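Local structure of putative DsbA oxidoreductase SCO1869 (Streptomyces coelicolor A3, 3GL5) at residues Leu109-Phe123 and Leu141-Val155. The protein is of uncertain function but, as a DsbA-like member of the thioredoxin superfamily, probably acts as a thiol-disulfide oxidoreductase. Numbering follows the deposited sequence.
Sequences LAKERGRHEALLDAF and LVELAVGAGLDAEEV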
ATOM      1  N   LEU A 109     -10.370  -7.672  -0.421  1.00 28.32           N
ATOM      2  CA  LEU A 109     -11.469  -6.911   0.227  1.00 30.22           C
ATOM      3  C   LEU A 109     -11.051  -6.299   1.574  1.00 31.88           C
ATOM      4  O   LEU A 109     -11.086  -5.065   1.759  1.00 32.02           O
ATOM      5  CB  LEU A 109     -12.727  -7.768   0.389  1.00 29.40           C
ATOM      6  CG  LEU A 109     -13.888  -7.151   1.195  1.00 28.84           C
ATOM      7  CD1 LEU A 109     -14.271  -5.729   0.692  1.00 29.97           C
ATOM      8  CD2 LEU A 109     -15.089  -8.063   1.130  1.00 24.47           C
ATOM      9  N   ALA A 110     -10.607  -7.153   2.498  1.00 33.02           N
ATOM     10  CA  ALA A 110     -10.013  -6.692   3.765  1.00 33.87           C
ATOM     11  C   ALA A 110      -8.890  -5.649   3.622  1.00 34.83           C
ATOM     12  O   ALA A 110      -8.838  -4.695   4.386  1.00 35.02           O
ATOM     13  CB  ALA A 110      -9.502  -7.908   4.606  1.00 33.36           C
ATOM     14  N   LYS A 111      -7.973  -5.828   2.672  1.00 36.41           N
ATOM     15  CA  LYS A 111      -6.799  -4.933   2.590  1.00 37.76           C
ATOM     16  C   LYS A 111      -7.307  -3.523   2.276  1.00 38.86           C
ATOM     17  O   LYS A 111      -6.747  -2.484   2.736  1.00 39.29           O
ATOM     18  CB  LYS A 111      -5.836  -5.430   1.507  1.00 38.29           C
ATOM     19  CG  LYS A 111      -4.666  -4.491   1.172  1.00 38.64           C
ATOM     20  CD  LYS A 111      -4.125  -4.761  -0.236  1.00 38.12           C
ATOM     21  CE  LYS A 111      -2.599  -4.750  -0.221  1.00 39.52           C
ATOM     22  NZ  LYS A 111      -1.985  -4.402  -1.543  1.00 38.97           N
ATOM     23  N   GLU A 112      -8.408  -3.528   1.526  1.00 39.04           N
ATOM     24  CA  GLU A 112      -9.122  -2.342   1.113  1.00 39.41           C
ATOM     25  C   GLU A 112     -10.330  -2.049   2.020  1.00 39.50           C
ATOM     26  O   GLU A 112     -11.276  -1.358   1.624  1.00 41.13           O
ATOM     27  CB  GLU A 112      -9.559  -2.495  -0.333  1.00 38.77           C
ATOM     28  CG  GLU A 112      -9.613  -1.232  -1.050  1.00 39.04           C
ATOM     29  CD  GLU A 112     -10.723  -1.236  -2.054  1.00 38.84           C
ATOM     30  OE1 GLU A 112     -10.605  -2.010  -3.019  1.00 33.87           O
ATOM     31  OE2 GLU A 112     -11.706  -0.467  -1.851  1.00 37.83           O
ATOM     32  N   ARG A 113     -10.298  -2.569   3.237  1.00 38.73           N
ATOM     33  CA  ARG A 113     -11.141  -2.052   4.300  1.00 37.30           C
ATOM     34  C   ARG A 113     -10.259  -1.847   5.521  1.00 37.63           C
ATOM     35  O   ARG A 113     -10.766  -1.822   6.633  1.00 38.13           O
ATOM     36  CB  ARG A 113     -12.281  -3.000   4.657  1.00 36.64           C
ATOM     37  CG  ARG A 113     -13.354  -3.141   3.633  1.00 35.89           C
ATOM     38  CD  ARG A 113     -14.198  -1.844   3.455  1.00 33.86           C
ATOM     39  NE  ARG A 113     -15.064  -2.035   2.314  1.00 32.66           N
ATOM     40  CZ  ARG A 113     -14.761  -1.675   1.070  1.00 32.02           C
ATOM     41  NH1 ARG A 113     -13.624  -1.045   0.790  1.00 30.75           N
ATOM     42  NH2 ARG A 113     -15.616  -1.943   0.096  1.00 32.69           N
ATOM     43  N   GLY A 114      -8.944  -1.724   5.310  1.00 37.54           N
ATOM     44  CA  GLY A 114      -7.958  -1.586   6.386  1.00 37.23           C
ATOM     45  C   GLY A 114      -7.943  -2.713   7.419  1.00 37.44           C
ATOM     46  O   GLY A 114      -7.417  -2.535   8.536  1.00 37.73           O
ATOM     47  N   ARG A 115      -8.521  -3.863   7.070  1.00 36.87           N
ATOM     48  CA  ARG A 115      -8.658  -4.980   8.014  1.00 36.51           C
ATOM     49  C   ARG A 115      -7.819  -6.180   7.585  1.00 35.78           C
ATOM     50  O   ARG A 115      -8.122  -7.307   7.958  1.00 35.91           O
ATOM     51  CB  ARG A 115     -10.137  -5.379   8.191  1.00 36.36           C
ATOM     52  CG  ARG A 115     -11.090  -4.212   8.608  1.00 39.84           C
ATOM     53  CD  ARG A 115     -11.617  -4.231  10.073  1.00 43.40           C
ATOM     54  NE  ARG A 115     -13.018  -3.743  10.126  1.00 47.83           N
ATOM     55  CZ  ARG A 115     -13.645  -3.159  11.165  1.00 48.83           C
ATOM     56  NH1 ARG A 115     -13.035  -2.944  12.331  1.00 49.23           N
ATOM     57  NH2 ARG A 115     -14.914  -2.772  11.032  1.00 49.16           N
ATOM     58  N   HIS A 116      -6.763  -5.938   6.812  1.00 34.90           N
ATOM     59  CA  HIS A 116      -6.025  -7.031   6.201  1.00 34.42           C
ATOM     60  C   HIS A 116      -5.492  -8.041   7.262  1.00 34.63           C
ATOM     61  O   HIS A 116      -5.770  -9.246   7.163  1.00 34.20           O
ATOM     62  CB  HIS A 116      -4.907  -6.523   5.293  1.00 33.41           C
ATOM     63  CG  HIS A 116      -4.399  -7.553   4.322  1.00 33.15           C
ATOM     64  ND1 HIS A 116      -3.686  -7.221   3.188  1.00 31.99           N
ATOM     65  CD2 HIS A 116      -4.474  -8.910   4.336  1.00 32.31           C
ATOM     66  CE1 HIS A 116      -3.380  -8.326   2.523  1.00 32.61           C
ATOM     67  NE2 HIS A 116      -3.827  -9.365   3.209  1.00 32.38           N
ATOM     68  N   GLU A 117      -4.809  -7.532   8.289  1.00 34.10           N
ATOM     69  CA  GLU A 117      -4.190  -8.405   9.266  1.00 34.92           C
ATOM     70  C   GLU A 117      -5.197  -9.177  10.133  1.00 33.77           C
ATOM     71  O   GLU A 117      -4.980 -10.365  10.435  1.00 32.71           O
ATOM     72  CB  GLU A 117      -3.124  -7.684  10.092  1.00 35.07           C
ATOM     73  CG  GLU A 117      -2.128  -8.708  10.616  1.00 40.61           C
ATOM     74  CD  GLU A 117      -0.802  -8.119  11.027  1.00 46.85           C
ATOM     75  OE1 GLU A 117      -0.423  -7.037  10.496  1.00 49.25           O
ATOM     76  OE2 GLU A 117      -0.131  -8.758  11.875  1.00 46.41           O
ATOM     77  N   ALA A 118      -6.324  -8.522  10.449  1.00 32.14           N
ATOM     78  CA  ALA A 118      -7.440  -9.171  11.148  1.00 30.55           C
ATOM     79  C   ALA A 118      -8.040 -10.324  10.355  1.00 29.90           C
ATOM     80  O   ALA A 118      -8.337 -11.378  10.914  1.00 31.62           O
ATOM     81  CB  ALA A 118      -8.534  -8.147  11.563  1.00 29.91           C
ATOM     82  N   LEU A 119      -8.225 -10.180   9.055  1.00 28.77           N
ATOM     83  CA  LEU A 119      -8.814 -11.294   8.303  1.00 27.74           C
ATOM     84  C   LEU A 119      -7.757 -12.394   8.035  1.00 27.52           C
ATOM     85  O   LEU A 119      -8.071 -13.605   8.024  1.00 27.47           O
ATOM     86  CB  LEU A 119      -9.457 -10.827   6.989  1.00 26.99           C
ATOM     87  CG  LEU A 119     -10.220 -11.879   6.174  1.00 25.80           C
ATOM     88  CD1 LEU A 119     -11.354 -12.504   6.994  1.00 24.60           C
ATOM     89  CD2 LEU A 119     -10.702 -11.311   4.805  1.00 23.67           C
ATOM     90  N   LEU A 120      -6.518 -11.966   7.831  1.00 27.58           N
ATOM     91  CA  LEU A 120      -5.416 -12.920   7.655  1.00 28.97           C
ATOM     92  C   LEU A 120      -5.301 -13.849   8.890  1.00 28.49           C
ATOM     93  O   LEU A 120      -5.313 -15.086   8.768  1.00 28.28           O
ATOM     94  CB  LEU A 120      -4.123 -12.170   7.335  1.00 28.42           C
ATOM     95  CG  LEU A 120      -2.879 -13.013   7.086  1.00 29.89           C
ATOM     96  CD1 LEU A 120      -3.076 -14.020   5.912  1.00 26.43           C
ATOM     97  CD2 LEU A 120      -1.650 -12.104   6.904  1.00 24.70           C
ATOM     98  N   ASP A 121      -5.244 -13.248  10.078  1.00 28.82           N
ATOM     99  CA  ASP A 121      -5.218 -14.032  11.318  1.00 28.87           C
ATOM    100  C   ASP A 121      -6.466 -14.856  11.512  1.00 28.26           C
ATOM    101  O   ASP A 121      -6.353 -15.961  11.974  1.00 28.32           O
ATOM    102  CB  ASP A 121      -4.981 -13.175  12.543  1.00 29.12           C
ATOM    103  CG  ASP A 121      -3.592 -12.596  12.590  1.00 33.38           C
ATOM    104  OD1 ASP A 121      -2.621 -13.231  12.107  1.00 37.09           O
ATOM    105  OD2 ASP A 121      -3.465 -11.474  13.141  1.00 40.04           O
ATOM    106  N   ALA A 122      -7.643 -14.357  11.099  1.00 27.47           N
ATOM    107  CA  ALA A 122      -8.860 -15.154  11.185  1.00 26.53           C
ATOM    108  C   ALA A 122      -8.799 -16.376  10.297  1.00 26.23           C
ATOM    109  O   ALA A 122      -9.228 -17.434  10.688  1.00 25.39           O
ATOM    110  CB  ALA A 122     -10.099 -14.337  10.822  1.00 25.57           C
ATOM    111  N   PHE A 123      -8.391 -16.185   9.047  1.00 26.37           N
ATOM    112  CA  PHE A 123      -8.305 -17.294   8.135  1.00 27.45           C
ATOM    113  C   PHE A 123      -7.282 -18.357   8.615  1.00 27.85           C
ATOM    114  O   PHE A 123      -7.552 -19.563   8.495  1.00 28.38           O
ATOM    115  CB  PHE A 123      -7.997 -16.824   6.673  1.00 27.03           C
ATOM    116  CG  PHE A 123      -9.194 -16.200   5.954  1.00 27.96           C
ATOM    117  CD1 PHE A 123     -10.509 -16.285   6.503  1.00 29.30           C
ATOM    118  CD2 PHE A 123      -9.023 -15.540   4.720  1.00 26.81           C
ATOM    119  CE1 PHE A 123     -11.633 -15.714   5.830  1.00 25.65           C
ATOM    120  CE2 PHE A 123     -10.145 -14.986   4.048  1.00 27.06           C
ATOM    121  CZ  PHE A 123     -11.441 -15.097   4.598  1.00 21.90           C
ATOM    122  N   LEU A 141     -16.553 -18.726   5.459  1.00 31.47           N
ATOM    123  CA  LEU A 141     -15.796 -17.511   5.149  1.00 31.35           C
ATOM    124  C   LEU A 141     -16.573 -16.267   5.536  1.00 30.96           C
ATOM    125  O   LEU A 141     -15.995 -15.312   6.040  1.00 31.92           O
ATOM    126  CB  LEU A 141     -15.388 -17.465   3.674  1.00 30.83           C
ATOM    127  CG  LEU A 141     -14.667 -18.745   3.241  1.00 31.31           C
ATOM    128  CD1 LEU A 141     -14.316 -18.740   1.740  1.00 29.78           C
ATOM    129  CD2 LEU A 141     -13.417 -19.022   4.118  1.00 30.65           C
ATOM    130  N   VAL A 142     -17.881 -16.283   5.332  1.00 30.41           N
ATOM    131  CA  VAL A 142     -18.678 -15.162   5.719  1.00 29.88           C
ATOM    132  C   VAL A 142     -18.555 -14.909   7.236  1.00 30.16           C
ATOM    133  O   VAL A 142     -18.292 -13.774   7.680  1.00 29.76           O
ATOM    134  CB  VAL A 142     -20.116 -15.371   5.273  1.00 30.18           C
ATOM    135  CG1 VAL A 142     -20.995 -14.262   5.802  1.00 30.27           C
ATOM    136  CG2 VAL A 142     -20.189 -15.422   3.753  1.00 27.71           C
ATOM    137  N   GLU A 143     -18.711 -15.974   8.021  1.00 30.24           N
ATOM    138  CA  GLU A 143     -18.648 -15.880   9.477  1.00 30.01           C
ATOM    139  C   GLU A 143     -17.270 -15.389   9.899  1.00 29.65           C
ATOM    140  O   GLU A 143     -17.172 -14.428  10.658  1.00 29.00           O
ATOM    141  CB  GLU A 143     -18.924 -17.235  10.113  1.00 30.67           C
ATOM    142  CG  GLU A 143     -20.341 -17.767   9.915  1.00 31.75           C
ATOM    143  CD  GLU A 143     -20.447 -19.259  10.229  1.00 34.42           C
ATOM    144  OE1 GLU A 143     -19.394 -19.934  10.345  1.00 33.05           O
ATOM    145  OE2 GLU A 143     -21.588 -19.758  10.391  1.00 35.92           O
ATOM    146  N   LEU A 144     -16.208 -16.037   9.402  1.00 28.50           N
ATOM    147  CA  LEU A 144     -14.848 -15.586   9.705  1.00 28.22           C
ATOM    148  C   LEU A 144     -14.611 -14.118   9.331  1.00 28.16           C
ATOM    149  O   LEU A 144     -13.922 -13.388  10.038  1.00 29.24           O
ATOM    150  CB  LEU A 144     -13.808 -16.468   8.992  1.00 27.86           C
ATOM    151  CG  LEU A 144     -13.747 -17.906   9.500  1.00 27.99           C
ATOM    152  CD1 LEU A 144     -12.882 -18.763   8.590  1.00 26.18           C
ATOM    153  CD2 LEU A 144     -13.243 -17.951  10.964  1.00 29.15           C
ATOM    154  N   ALA A 145     -15.171 -13.696   8.212  1.00 27.40           N
ATOM    155  CA  ALA A 145     -14.961 -12.348   7.735  1.00 27.93           C
ATOM    156  C   ALA A 145     -15.721 -11.331   8.611  1.00 28.80           C
ATOM    157  O   ALA A 145     -15.153 -10.313   9.049  1.00 29.69           O
ATOM    158  CB  ALA A 145     -15.363 -12.259   6.262  1.00 27.24           C
ATOM    159  N   VAL A 146     -16.976 -11.636   8.926  1.00 29.06           N
ATOM    160  CA  VAL A 146     -17.755 -10.755   9.782  1.00 29.55           C
ATOM    161  C   VAL A 146     -17.027 -10.600  11.120  1.00 30.01           C
ATOM    162  O   VAL A 146     -16.920  -9.489  11.653  1.00 29.30           O
ATOM    163  CB  VAL A 146     -19.161 -11.288   9.988  1.00 29.45           C
ATOM    164  CG1 VAL A 146     -19.780 -10.689  11.249  1.00 31.20           C
ATOM    165  CG2 VAL A 146     -20.022 -10.966   8.779  1.00 28.89           C
ATOM    166  N   GLY A 147     -16.483 -11.707  11.631  1.00 29.21           N
ATOM    167  CA  GLY A 147     -15.824 -11.683  12.930  1.00 28.99           C
ATOM    168  C   GLY A 147     -14.619 -10.760  12.935  1.00 29.19           C
ATOM    169  O   GLY A 147     -14.277 -10.167  13.969  1.00 28.71           O
ATOM    170  N   ALA A 148     -14.002 -10.617  11.762  1.00 29.10           N
ATOM    171  CA  ALA A 148     -12.833  -9.759  11.556  1.00 29.56           C
ATOM    172  C   ALA A 148     -13.149  -8.257  11.326  1.00 30.27           C
ATOM    173  O   ALA A 148     -12.238  -7.455  11.080  1.00 30.43           O
ATOM    174  CB  ALA A 148     -11.968 -10.331  10.384  1.00 29.74           C
ATOM    175  N   GLY A 149     -14.422  -7.872  11.433  1.00 30.46           N
ATOM    176  CA  GLY A 149     -14.817  -6.497  11.198  1.00 31.13           C
ATOM    177  C   GLY A 149     -15.448  -6.185   9.847  1.00 32.06           C
ATOM    178  O   GLY A 149     -15.977  -5.086   9.653  1.00 31.29           O
ATOM    179  N   LEU A 150     -15.408  -7.128   8.908  1.00 32.42           N
ATOM    180  CA  LEU A 150     -15.932  -6.850   7.568  1.00 34.01           C
ATOM    181  C   LEU A 150     -17.462  -6.919   7.515  1.00 33.75           C
ATOM    182  O   LEU A 150     -18.076  -7.530   8.380  1.00 33.77           O
ATOM    183  CB  LEU A 150     -15.307  -7.782   6.537  1.00 33.89           C
ATOM    184  CG  LEU A 150     -13.926  -7.399   6.040  1.00 35.61           C
ATOM    185  CD1 LEU A 150     -12.852  -7.684   7.072  1.00 36.28           C
ATOM    186  CD2 LEU A 150     -13.643  -8.238   4.832  1.00 37.32           C
ATOM    187  N   ASP A 151     -18.062  -6.284   6.511  1.00 34.40           N
ATOM    188  CA  ASP A 151     -19.527  -6.333   6.280  1.00 35.36           C
ATOM    189  C   ASP A 151     -19.942  -7.575   5.477  1.00 35.22           C
ATOM    190  O   ASP A 151     -19.249  -7.957   4.556  1.00 35.62           O
ATOM    191  CB  ASP A 151     -20.017  -5.057   5.556  1.00 36.06           C
ATOM    192  CG  ASP A 151     -21.458  -5.185   5.027  1.00 37.35           C
ATOM    193  OD1 ASP A 151     -22.401  -4.818   5.750  1.00 39.49           O
ATOM    194  OD2 ASP A 151     -21.666  -5.693   3.904  1.00 40.61           O
ATOM    195  N   ALA A 152     -21.098  -8.153   5.796  1.00 35.20           N
ATOM    196  CA  ALA A 152     -21.508  -9.487   5.327  1.00 34.92           C
ATOM    197  C   ALA A 152     -22.141  -9.577   3.937  1.00 35.12           C
ATOM    198  O   ALA A 152     -21.785 -10.490   3.154  1.00 35.32           O
ATOM    199  CB  ALA A 152     -22.436 -10.110   6.335  1.00 35.46           C
ATOM    200  N   GLU A 153     -23.078  -8.668   3.647  0.50 34.64           N
ATOM    201  CA  GLU A 153     -23.745  -8.614   2.339  0.50 34.38           C
ATOM    202  C   GLU A 153     -22.665  -8.439   1.278  0.50 34.43           C
ATOM    203  O   GLU A 153     -22.755  -8.974   0.165  0.50 34.79           O
ATOM    204  CB  GLU A 153     -24.736  -7.434   2.272  0.50 33.90           C
ATOM    205  CG  GLU A 153     -25.459  -7.103   3.584  0.50 32.26           C
ATOM    206  CD  GLU A 153     -26.054  -5.686   3.606  0.50 31.14           C
ATOM    207  OE1 GLU A 153     -26.446  -5.161   2.538  0.50 29.11           O
ATOM    208  OE2 GLU A 153     -26.131  -5.091   4.698  0.50 29.94           O
ATOM    209  N   GLU A 154     -21.644  -7.686   1.675  1.00 34.34           N
ATOM    210  CA  GLU A 154     -20.515  -7.285   0.872  1.00 33.77           C
ATOM    211  C   GLU A 154     -19.525  -8.421   0.665  1.00 34.09           C
ATOM    212  O   GLU A 154     -19.059  -8.668  -0.460  1.00 34.86           O
ATOM    213  CB  GLU A 154     -19.870  -6.189   1.697  1.00 33.80           C
ATOM    214  CG  GLU A 154     -18.504  -5.721   1.375  1.00 33.16           C
ATOM    215  CD  GLU A 154     -18.403  -4.248   1.695  1.00 35.24           C
ATOM    216  OE1 GLU A 154     -19.353  -3.518   1.354  1.00 31.54           O
ATOM    217  OE2 GLU A 154     -17.404  -3.815   2.302  1.00 38.31           O
ATOM    218  N   VAL A 155     -19.206  -9.120   1.751  1.00 33.06           N
ATOM    219  CA  VAL A 155     -18.265 -10.214   1.697  1.00 32.40           C
ATOM    220  C   VAL A 155     -18.848 -11.262   0.780  1.00 31.93           C
ATOM    221  O   VAL A 155     -18.153 -11.854  -0.022  1.00 32.59           O
ATOM    222  CB  VAL A 155     -17.992 -10.736   3.122  1.00 32.50           C
ATOM    223  CG1 VAL A 155     -17.601 -12.203   3.125  1.00 31.99           C
ATOM    224  CG2 VAL A 155     -16.917  -9.877   3.765  1.00 32.24           C
TER
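The helical parts 116-123 and 141-147 pack at 137° between their N-to-C directions with axes 9.1 Å apart, and the backbones come nearest where the CA atoms of L119 and A148 lie 5.4 Å from each other. Small residues permit this approach: A118 and A122 face A148, whose CB rests 3.9 Å from L119 CA. With its CG anti to the backbone N (chi1 -175°), L119 sends CD1 against A145 and over one face of F123, one turn further along the same helix, offset toward the ring's rim, while F123 CE1, at the ring edge, meets L144 CB at 3.9 Å. L141 CD2 also touches that ring, and L103 of helix 101-111 packs on both F123 and L141.

Past the helix end, G149 closes a Schellman motif, and the end of the L150 side chain reaches toward 109-123. Its two methyls divide the work: CD1 lies 3.7 Å from R115 CB, and CD2 meets L109 CG at 3.8 Å. L109 CD2 continues to V155 CG2. The guanidinium of R115 lies with one face over G149 CA, where a side chain would collide with it, and NH2 makes a weak bond to G149 O.

At the outer end R113 and E154 approach from opposite directions. R113 NE gives a 2.9 Å bond to E154 OE2, which lies near the guanidinium plane and is met on its syn side, but by a donor tilted well out of the carboxylate plane, the two planes being 79° apart. A leucine in place of R113 would probably leave the E154 carboxylate without its cationic mate across this contact, removing the salt bridge between the segments. Apolar packing thus holds these helices of the DsbA-like fold together, while E154, in a salt-bridge network with R113 and E112, probably offsets the charge of R113 where it packs on R113 of the second subunit.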